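Local coordinates for protein beta-xylosidase (Uncultured organism, PDB 4MLG) that probably hydrolyses xylo-oligosaccharides, releasing xylose from their non-reducing ends, as a beta-xylosidase built on a beta-propeller, at residues M1-P9 and F54-V64; T217-S225 and F236-C247. All blocks are in the same frame, centred on the assembly; numbering follows the deposited sequence.

Interaction 1: M1-P9 and F54-V64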
loop_
_atom_site.group_PDB
_atom_site.type_symbol
_atom_site.label_atom_id
_atom_site.label_comp_id
_atom_site.label_asym_id
_atom_site.label_seq_id
_atom_site.Cartn_x
_atom_site.Cartn_y
_atom_site.Cartn_z
ATOM N N MET A 1 10.076 28.113 33.560
ATOM C CA MET A 1 11.143 28.508 32.648
ATOM C C MET A 1 10.807 29.799 31.905
ATOM O O MET A 1 9.811 29.873 31.185
ATOM C CB MET A 1 11.450 27.381 31.656
ATOM C CG MET A 1 10.219 26.756 31.017
ATOM S SD MET A 1 10.621 25.549 29.740
ATOM C CE MET A 1 11.613 24.383 30.667
ATOM N N LYS A 2 11.640 30.818 32.091
ATOM C CA LYS A 2 11.457 32.090 31.403
ATOM C C LYS A 2 11.977 31.995 29.974
ATOM O O LYS A 2 11.486 32.680 29.074
ATOM C CB LYS A 2 12.173 33.217 32.151
ATOM C CG LYS A 2 11.653 33.461 33.559
ATOM C CD LYS A 2 12.411 34.588 34.241
ATOM C CE LYS A 2 11.893 34.830 35.649
ATOM N NZ LYS A 2 12.639 35.918 36.339
ATOM N N GLU A 3 12.974 31.141 29.775
ATOM C CA GLU A 3 13.559 30.929 28.458
ATOM C C GLU A 3 13.450 29.461 28.058
ATOM O O GLU A 3 13.518 28.577 28.914
ATOM C CB GLU A 3 15.025 31.369 28.448
ATOM C CG GLU A 3 15.246 32.818 28.854
ATOM C CD GLU A 3 14.659 33.804 27.861
ATOM O OE1 GLU A 3 14.517 33.445 26.673
ATOM O OE2 GLU A 3 14.340 34.940 28.271
ATOM N N PRO A 4 13.270 29.201 26.753
ATOM C CA PRO A 4 13.195 27.835 26.221
ATOM C C PRO A 4 14.460 27.040 26.529
ATOM O O PRO A 4 15.566 27.554 26.372
ATOM C CB PRO A 4 13.070 28.057 24.712
ATOM C CG PRO A 4 12.468 29.408 24.579
ATOM C CD PRO A 4 13.044 30.211 25.706
ATOM N N ARG A 5 14.287 25.796 26.962
ATOM C CA ARG A 5 15.412 24.962 27.366
ATOM C C ARG A 5 15.655 23.824 26.380
ATOM O O ARG A 5 14.736 23.079 26.042
ATOM C CB ARG A 5 15.166 24.391 28.765
ATOM C CG ARG A 5 16.211 23.385 29.218
ATOM C CD ARG A 5 15.764 22.645 30.468
ATOM N NE ARG A 5 16.716 21.608 30.854
ATOM C CZ ARG A 5 16.508 20.724 31.826
ATOM N NH1 ARG A 5 15.374 20.746 32.514
ATOM N NH2 ARG A 5 17.433 19.817 32.107
ATOM N N TYR A 6 16.896 23.699 25.918
ATOM C CA TYR A 6 17.289 22.580 25.070
ATOM C C TYR A 6 17.571 21.351 25.930
ATOM O O TYR A 6 18.321 21.426 26.903
ATOM C CB TYR A 6 18.513 22.940 24.225
ATOM C CG TYR A 6 18.211 23.894 23.089
ATOM C CD1 TYR A 6 17.793 23.417 21.854
ATOM C CD2 TYR A 6 18.341 25.267 23.251
ATOM C CE1 TYR A 6 17.513 24.280 20.811
ATOM C CE2 TYR A 6 18.064 26.140 22.213
ATOM C CZ TYR A 6 17.650 25.640 20.995
ATOM O OH TYR A 6 17.372 26.500 19.956
ATOM N N LEU A 7 16.968 20.224 25.566
ATOM C CA LEU A 7 17.027 19.026 26.398
ATOM C C LEU A 7 18.149 18.066 26.008
ATOM O O LEU A 7 18.848 17.540 26.874
ATOM C CB LEU A 7 15.679 18.302 26.374
ATOM C CG LEU A 7 14.483 19.147 26.812
ATOM C CD1 LEU A 7 13.191 18.359 26.687
ATOM C CD2 LEU A 7 14.680 19.635 28.237
ATOM N N VAL A 8 18.314 17.830 24.711
ATOM C CA VAL A 8 19.352 16.920 24.232
ATOM C C VAL A 8 20.331 17.633 23.303
ATOM O O VAL A 8 20.103 17.720 22.097
ATOM C CB VAL A 8 18.752 15.702 23.507
ATOM C CG1 VAL A 8 19.850 14.717 23.133
ATOM C CG2 VAL A 8 17.709 15.027 24.382
ATOM N N PRO A 9 21.429 18.153 23.874
ATOM C CA PRO A 9 22.457 18.887 23.126
ATOM C C PRO A 9 23.402 17.962 22.362
ATOM O O PRO A 9 23.996 18.381 21.368
ATOM C CB PRO A 9 23.235 19.624 24.228
ATOM C CG PRO A 9 22.406 19.486 25.479
ATOM C CD PRO A 9 21.678 18.198 25.322
ATOM N N PHE A 54 13.496 9.524 25.659
ATOM C CA PHE A 54 14.009 10.352 26.744
ATOM C C PHE A 54 12.972 10.522 27.850
ATOM O O PHE A 54 11.769 10.555 27.586
ATOM C CB PHE A 54 14.447 11.719 26.214
ATOM C CG PHE A 54 15.501 11.646 25.145
ATOM C CD1 PHE A 54 16.839 11.523 25.479
ATOM C CD2 PHE A 54 15.152 11.706 23.805
ATOM C CE1 PHE A 54 17.811 11.456 24.498
ATOM C CE2 PHE A 54 16.118 11.639 22.821
ATOM C CZ PHE A 54 17.449 11.515 23.167
ATOM N N SER A 55 13.442 10.627 29.089
ATOM C CA SER A 55 12.551 10.805 30.231
ATOM C C SER A 55 13.097 11.840 31.210
ATOM O O SER A 55 14.309 11.974 31.374
ATOM C CB SER A 55 12.319 9.474 30.947
ATOM O OG SER A 55 13.538 8.932 31.423
ATOM N N MET A 56 12.193 12.573 31.855
ATOM C CA MET A 56 12.582 13.596 32.817
ATOM C C MET A 56 11.773 13.473 34.103
ATOM O O MET A 56 10.697 12.875 34.115
ATOM C CB MET A 56 12.384 14.994 32.225
ATOM C CG MET A 56 12.971 15.181 30.838
ATOM S SD MET A 56 12.719 16.847 30.201
ATOM C CE MET A 56 13.725 17.794 31.340
ATOM N N ASP A 57 12.297 14.043 35.182
ATOM C CA ASP A 57 11.568 14.129 36.441
ATOM C C ASP A 57 11.156 15.574 36.692
ATOM O O ASP A 57 10.153 15.842 37.353
ATOM C CB ASP A 57 12.419 13.606 37.599
ATOM C CG ASP A 57 12.439 12.092 37.670
ATOM O OD1 ASP A 57 11.385 11.473 37.414
ATOM O OD2 ASP A 57 13.506 11.522 37.982
ATOM N N ASP A 58 11.943 16.501 36.155
ATOM C CA ASP A 58 11.653 17.925 36.259
ATOM C C ASP A 58 11.984 18.614 34.938
ATOM O O ASP A 58 13.131 18.608 34.497
ATOM C CB ASP A 58 12.454 18.554 37.399
ATOM C CG ASP A 58 12.146 20.024 37.585
ATOM O OD1 ASP A 58 10.985 20.424 37.350
ATOM O OD2 ASP A 58 13.064 20.781 37.965
ATOM N N VAL A 59 10.967 19.130 34.272
ATOM C CA VAL A 59 11.171 19.710 32.963
ATOM C C VAL A 59 12.065 20.941 33.002
ATOM O O VAL A 59 12.958 21.091 32.184
ATOM C CB VAL A 59 9.826 20.085 32.318
ATOM C CG1 VAL A 59 10.045 20.747 30.976
ATOM C CG2 VAL A 59 8.966 18.856 32.149
ATOM N N GLU A 60 11.805 21.828 33.951
ATOM C CA GLU A 60 12.574 23.064 34.065
ATOM C C GLU A 60 14.045 23.027 34.494
ATOM O O GLU A 60 14.865 23.702 33.898
ATOM C CB GLU A 60 11.795 24.075 34.882
ATOM C CG GLU A 60 10.656 24.674 34.096
ATOM C CD GLU A 60 9.469 24.962 34.960
ATOM O OE1 GLU A 60 9.142 24.108 35.793
ATOM O OE2 GLU A 60 8.875 26.037 34.801
ATOM N N GLN A 61 14.388 22.264 35.520
ATOM C CA GLN A 61 15.795 22.131 35.904
ATOM C C GLN A 61 16.282 20.693 35.998
ATOM O O GLN A 61 17.397 20.438 36.433
ATOM C CB GLN A 61 16.112 22.906 37.187
ATOM C CG GLN A 61 17.435 23.657 37.123
ATOM C CD GLN A 61 17.334 25.089 37.603
ATOM O OE1 GLN A 61 16.389 25.458 38.295
ATOM N NE2 GLN A 61 18.312 25.903 37.249
ATOM N N GLY A 62 15.430 19.757 35.600
ATOM C CA GLY A 62 15.711 18.337 35.715
ATOM C C GLY A 62 16.748 17.727 34.788
ATOM O O GLY A 62 16.947 18.179 33.683
ATOM N N GLU A 63 17.409 16.674 35.243
ATOM C CA GLU A 63 18.292 15.910 34.375
ATOM C C GLU A 63 17.504 15.136 33.322
ATOM O O GLU A 63 16.401 14.686 33.577
ATOM C CB GLU A 63 19.157 14.947 35.186
ATOM C CG GLU A 63 20.029 14.068 34.314
ATOM C CD GLU A 63 20.864 13.087 35.095
ATOM O OE1 GLU A 63 20.921 11.912 34.683
ATOM O OE2 GLU A 63 21.471 13.488 36.104
ATOM N N VAL A 64 18.078 14.977 32.138
ATOM C CA VAL A 64 17.418 14.230 31.077
ATOM C C VAL A 64 18.114 12.905 30.827
ATOM O O VAL A 64 19.317 12.848 30.686
ATOM C CB VAL A 64 17.373 15.022 29.770
ATOM C CG1 VAL A 64 16.478 14.321 28.767
ATOM C CG2 VAL A 64 16.876 16.427 30.036
#
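Val8 meets Phe54 where two blades of the five-bladed beta-propeller of glycosyl hydrolase family 43 adjoin, and the contact is a worked example of how a circular fold secures its closing point. Strand 5-6 is the N-terminal edge strand added to the C-terminal strand 302-308, whereas strand 50-56 belongs to a separate sheet whose following loop reaches back to the chain start. At Phe54 the contact is CH-pi: Val8 CG2 stands over one face, 3.7 Å from the ring centroid and 15° off the normal. Met56 then crosses Leu7 at about a right angle, bringing its CE to 3.7 Å from Leu7 CD2. At the turn, Asp58 OD2 accepts from Gln61 N in an Asx motif. Val59 offers its O to Arg5 NH1 and packs CG1 4.0 Å from Met1 CE. Glu60 makes the charged link, a salt bridge of 2.7 Å from its OE2 to Met1 N, which arrives on the anti side of the carboxylate, while a bend at chi3 (58°) lays Met1 CE 3.6 Å from Glu60 CG. Shortened to an alanine here, the side chain would lack CG and the carboxylate, and the terminal amino group would probably lose its salt-bridge partner, with a gap beside the Met1 methyl. Glu60 OE1 also has a weak hydrogen bond to Tyr285 OH. Further on, Gly62 O receives Arg5 NH2 in a nearly straight bond (171°), so the guanidinium edge spans two carbonyls of the loop; both bonds are modelled implausibly short, and their lengths are doubtful. Arg5 gets there as a fully extended chain reaching across to the loop. Finally Val64 places CG2 4.0 Å from Arg5 NH2 and 3.9 Å from Leu7 O.

Interaction 2: T217-S225 and F236-C247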
loop_
_atom_site.group_PDB
_atom_site.type_symbol
_atom_site.label_atom_id
_atom_site.label_comp_id
_atom_site.label_asym_id
_atom_site.label_seq_id
_atom_site.Cartn_x
_atom_site.Cartn_y
_atom_site.Cartn_z
ATOM N N THR A 217 -2.708 29.342 3.381
ATOM C CA THR A 217 -1.578 28.537 3.848
ATOM C C THR A 217 -1.083 28.911 5.244
ATOM O O THR A 217 -0.204 28.247 5.794
ATOM C CB THR A 217 -0.390 28.598 2.864
ATOM O OG1 THR A 217 0.081 29.947 2.760
ATOM C CG2 THR A 217 -0.810 28.100 1.489
ATOM N N LYS A 218 -1.644 29.970 5.818
ATOM C CA LYS A 218 -1.255 30.389 7.160
ATOM C C LYS A 218 -2.129 29.745 8.234
ATOM O O LYS A 218 -1.833 29.838 9.425
ATOM C CB LYS A 218 -1.281 31.916 7.278
ATOM C CG LYS A 218 0.079 32.565 7.063
ATOM C CD LYS A 218 -0.014 34.080 6.956
ATOM C CE LYS A 218 -0.361 34.515 5.542
ATOM N NZ LYS A 218 -0.247 35.991 5.376
ATOM N N ARG A 219 -3.197 29.082 7.803
ATOM C CA ARG A 219 -4.130 28.440 8.724
ATOM C C ARG A 219 -4.422 27.001 8.301
ATOM O O ARG A 219 -4.769 26.162 9.131
ATOM C CB ARG A 219 -5.432 29.241 8.804
ATOM C CG ARG A 219 -5.253 30.662 9.315
ATOM C CD ARG A 219 -6.297 31.597 8.730
ATOM N NE ARG A 219 -7.602 31.458 9.368
ATOM C CZ ARG A 219 -8.733 31.934 8.858
ATOM N NH1 ARG A 219 -8.720 32.565 7.693
ATOM N NH2 ARG A 219 -9.877 31.770 9.505
ATOM N N ARG A 220 -4.275 26.731 7.007
ATOM C CA ARG A 220 -4.521 25.406 6.436
ATOM C C ARG A 220 -3.631 24.333 7.061
ATOM O O ARG A 220 -2.460 24.577 7.344
ATOM C CB ARG A 220 -4.311 25.452 4.917
ATOM C CG ARG A 220 -3.983 24.117 4.271
ATOM C CD ARG A 220 -2.694 24.203 3.473
ATOM N NE ARG A 220 -1.559 24.567 4.316
ATOM C CZ ARG A 220 -0.318 24.730 3.870
ATOM N NH1 ARG A 220 -0.043 24.562 2.584
ATOM N NH2 ARG A 220 0.649 25.063 4.712
ATOM N N PHE A 221 -4.195 23.148 7.280
ATOM C CA PHE A 221 -3.437 22.033 7.838
ATOM C C PHE A 221 -2.348 21.553 6.884
ATOM O O PHE A 221 -2.582 21.409 5.683
ATOM C CB PHE A 221 -4.369 20.870 8.183
ATOM C CG PHE A 221 -3.649 19.648 8.680
ATOM C CD1 PHE A 221 -3.242 19.556 10.003
ATOM C CD2 PHE A 221 -3.377 18.590 7.826
ATOM C CE1 PHE A 221 -2.575 18.433 10.464
ATOM C CE2 PHE A 221 -2.710 17.464 8.280
ATOM C CZ PHE A 221 -2.310 17.385 9.601
ATOM N N PHE A 222 -1.161 21.304 7.428
ATOM C CA PHE A 222 -0.056 20.756 6.649
ATOM C C PHE A 222 0.395 19.422 7.236
ATOM O O PHE A 222 0.417 18.411 6.538
ATOM C CB PHE A 222 1.118 21.740 6.597
ATOM C CG PHE A 222 2.199 21.352 5.619
ATOM C CD1 PHE A 222 2.151 21.785 4.302
ATOM C CD2 PHE A 222 3.261 20.556 6.017
ATOM C CE1 PHE A 222 3.143 21.429 3.400
ATOM C CE2 PHE A 222 4.256 20.195 5.122
ATOM C CZ PHE A 222 4.196 20.632 3.812
ATOM N N GLU A 223 0.748 19.425 8.520
ATOM C CA GLU A 223 1.216 18.218 9.199
ATOM C C GLU A 223 1.251 18.410 10.714
ATOM O O GLU A 223 0.751 19.408 11.232
ATOM C CB GLU A 223 2.614 17.831 8.708
ATOM C CG GLU A 223 3.691 18.837 9.082
ATOM C CD GLU A 223 5.080 18.390 8.680
ATOM O OE1 GLU A 223 5.194 17.432 7.888
ATOM O OE2 GLU A 223 6.060 18.999 9.161
ATOM N N ALA A 224 1.844 17.440 11.408
ATOM C CA ALA A 224 2.048 17.495 12.859
ATOM C C ALA A 224 0.759 17.600 13.674
ATOM O O ALA A 224 0.606 18.514 14.482
ATOM C CB ALA A 224 3.005 18.628 13.228
ATOM N N SER A 225 -0.158 16.659 13.467
ATOM C CA SER A 225 -1.405 16.629 14.226
ATOM C C SER A 225 -1.153 16.377 15.708
ATOM O O SER A 225 -0.328 15.541 16.072
ATOM C CB SER A 225 -2.347 15.553 13.677
ATOM O OG SER A 225 -2.881 15.925 12.419
ATOM N N PHE A 236 -7.014 21.036 19.040
ATOM C CA PHE A 236 -6.299 20.397 17.945
ATOM C C PHE A 236 -5.260 21.347 17.367
ATOM O O PHE A 236 -5.598 22.306 16.670
ATOM C CB PHE A 236 -7.266 19.943 16.852
ATOM C CG PHE A 236 -6.590 19.293 15.678
ATOM C CD1 PHE A 236 -6.167 17.974 15.750
ATOM C CD2 PHE A 236 -6.371 20.000 14.506
ATOM C CE1 PHE A 236 -5.540 17.370 14.672
ATOM C CE2 PHE A 236 -5.745 19.404 13.424
ATOM C CZ PHE A 236 -5.329 18.086 13.507
ATOM N N SER A 237 -3.994 21.081 17.665
ATOM C CA SER A 237 -2.902 21.895 17.152
ATOM C C SER A 237 -2.180 21.173 16.019
ATOM O O SER A 237 -2.272 19.949 15.893
ATOM C CB SER A 237 -1.930 22.259 18.273
ATOM O OG SER A 237 -1.437 21.099 18.921
ATOM N N TYR A 238 -1.464 21.936 15.197
ATOM C CA TYR A 238 -0.849 21.391 13.991
ATOM C C TYR A 238 0.176 22.345 13.390
ATOM O O TYR A 238 0.290 23.496 13.812
ATOM C CB TYR A 238 -1.925 21.072 12.950
ATOM C CG TYR A 238 -2.791 22.257 12.577
ATOM C CD1 TYR A 238 -2.518 23.013 11.445
ATOM C CD2 TYR A 238 -3.883 22.618 13.357
ATOM C CE1 TYR A 238 -3.306 24.095 11.102
ATOM C CE2 TYR A 238 -4.675 23.698 13.023
ATOM C CZ TYR A 238 -4.383 24.432 11.894
ATOM O OH TYR A 238 -5.170 25.508 11.558
ATOM N N SER A 239 0.917 21.856 12.398
ATOM C CA SER A 239 1.896 22.669 11.681
ATOM C C SER A 239 1.339 23.121 10.335
ATOM O O SER A 239 0.572 22.400 9.698
ATOM C CB SER A 239 3.191 21.884 11.468
ATOM O OG SER A 239 4.060 22.555 10.572
ATOM N N THR A 240 1.732 24.316 9.903
ATOM C CA THR A 240 1.237 24.871 8.649
ATOM C C THR A 240 2.282 24.808 7.539
ATOM O O THR A 240 2.084 25.365 6.460
ATOM C CB THR A 240 0.773 26.327 8.818
ATOM O OG1 THR A 240 1.891 27.148 9.181
ATOM C CG2 THR A 240 -0.301 26.426 9.892
ATOM N N GLY A 241 3.396 24.135 7.814
ATOM C CA GLY A 241 4.401 23.865 6.800
ATOM C C GLY A 241 5.133 25.068 6.235
ATOM O O GLY A 241 6.045 25.606 6.863
ATOM N N ASP A 242 4.732 25.488 5.037
ATOM C CA ASP A 242 5.446 26.532 4.306
ATOM C C ASP A 242 5.252 27.937 4.874
ATOM O O ASP A 242 5.824 28.900 4.361
ATOM C CB ASP A 242 5.076 26.499 2.821
ATOM C CG ASP A 242 3.592 26.694 2.584
ATOM O OD1 ASP A 242 2.797 26.392 3.499
ATOM O OD2 ASP A 242 3.222 27.145 1.479
ATOM N N THR A 243 4.446 28.057 5.924
ATOM C CA THR A 243 4.322 29.322 6.639
ATOM C C THR A 243 4.941 29.203 8.028
ATOM O O THR A 243 4.964 30.166 8.794
ATOM C CB THR A 243 2.863 29.803 6.734
ATOM O OG1 THR A 243 2.029 28.730 7.184
ATOM C CG2 THR A 243 2.375 30.284 5.376
ATOM N N HIS A 244 5.439 28.007 8.336
ATOM C CA HIS A 244 6.241 27.760 9.534
ATOM C C HIS A 244 5.525 28.104 10.843
ATOM O O HIS A 244 6.143 28.607 11.779
ATOM C CB HIS A 244 7.571 28.521 9.450
ATOM C CG HIS A 244 8.247 28.416 8.117
ATOM N ND1 HIS A 244 7.845 29.145 7.019
ATOM C CD2 HIS A 244 9.301 27.671 7.708
ATOM C CE1 HIS A 244 8.618 28.850 5.989
ATOM N NE2 HIS A 244 9.510 27.959 6.380
ATOM N N LEU A 245 4.226 27.825 10.908
ATOM C CA LEU A 245 3.442 28.143 12.097
ATOM C C LEU A 245 2.927 26.892 12.795
ATOM O O LEU A 245 2.675 25.870 12.156
ATOM C CB LEU A 245 2.246 29.024 11.732
ATOM C CG LEU A 245 2.500 30.312 10.959
ATOM C CD1 LEU A 245 1.184 30.904 10.490
ATOM C CD2 LEU A 245 3.257 31.305 11.818
ATOM N N ILE A 246 2.773 26.981 14.111
ATOM C CA ILE A 246 2.037 25.977 14.863
ATOM C C ILE A 246 0.729 26.602 15.336
ATOM O O ILE A 246 0.703 27.347 16.316
ATOM C CB ILE A 246 2.836 25.448 16.070
ATOM C CG1 ILE A 246 4.090 24.712 15.598
ATOM C CG2 ILE A 246 1.980 24.507 16.913
ATOM C CD1 ILE A 246 3.800 23.407 14.883
ATOM N N CYS A 247 -0.352 26.313 14.617
ATOM C CA CYS A 247 -1.655 26.878 14.941
ATOM C C CYS A 247 -2.454 25.919 15.814
ATOM O O CYS A 247 -1.982 24.829 16.140
ATOM C CB CYS A 247 -2.431 27.199 13.663
ATOM S SG CYS A 247 -1.654 28.451 12.612
#
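A classic beta bulge opens the hairpin of strands 223-230 and 233-239, with Phe222 and Glu223 both set against Ser239, next to Ala224, whose side chain is about 5 Å from the bound calcium ion. Ser239 O accepts two backbone donors, Phe222 N at 3.1 Å and Glu223 N at 3.2 Å, and Ser239 N returns a bond to Glu223 O at 2.7 Å. Beyond the bulge, Gly241 CA lies over one face of the Phe222 ring, 3.8 Å from its centroid; a side chain at Gly241 would run into that ring. With CG set between the backbone N and the carbonyl carbon (chi1 57°), the Tyr238 ring extends toward 219-221, and its hydroxyl donates to Arg219 O in the carbonyl plane. Phe221 meets Tyr238 obliquely, its CD1 3.6 Å from Tyr238 CB, and the pair is backed by Ile204 of strand 200-205. The loop before the strand is fastened by Thr243 OG1, which donates to Thr217 O and receives Thr240 OG1. Arg220 also forms a salt bridge to Asp242 OD1, although the exact place of its NH2 is uncertain. The Glu223 side chain lies about 3 Å from a sulfate ion, probably from the crystallisation liquor, and Ala224 sits against the calcium ligand His274. Carbonyls of both loop and strand are thus engaged across the contact, which implies that the backbone approaching the calcium site is held at several points.

How the interactions relate
Both segments of interaction 1 precede those of interaction 2 in the sequence, and the two contacts share no sheet. Their centres lie 25 Å apart and their nearest atoms about 13 Å, so they do not touch. The 1-9/54-64 contact is peripheral and joins two different sheets, one of them containing both chain-terminal strands 5-6 and 302-308. The 217-225/236-247 contact is more central and lies largely within one sheet, at the open end of the hairpin of strands 223-230 and 233-239, with the loops flanking it. Here, then, one contact joins the closing sheet of the propeller to its neighbour near the periphery, and the other lies nearer the centre, beside the calcium ion.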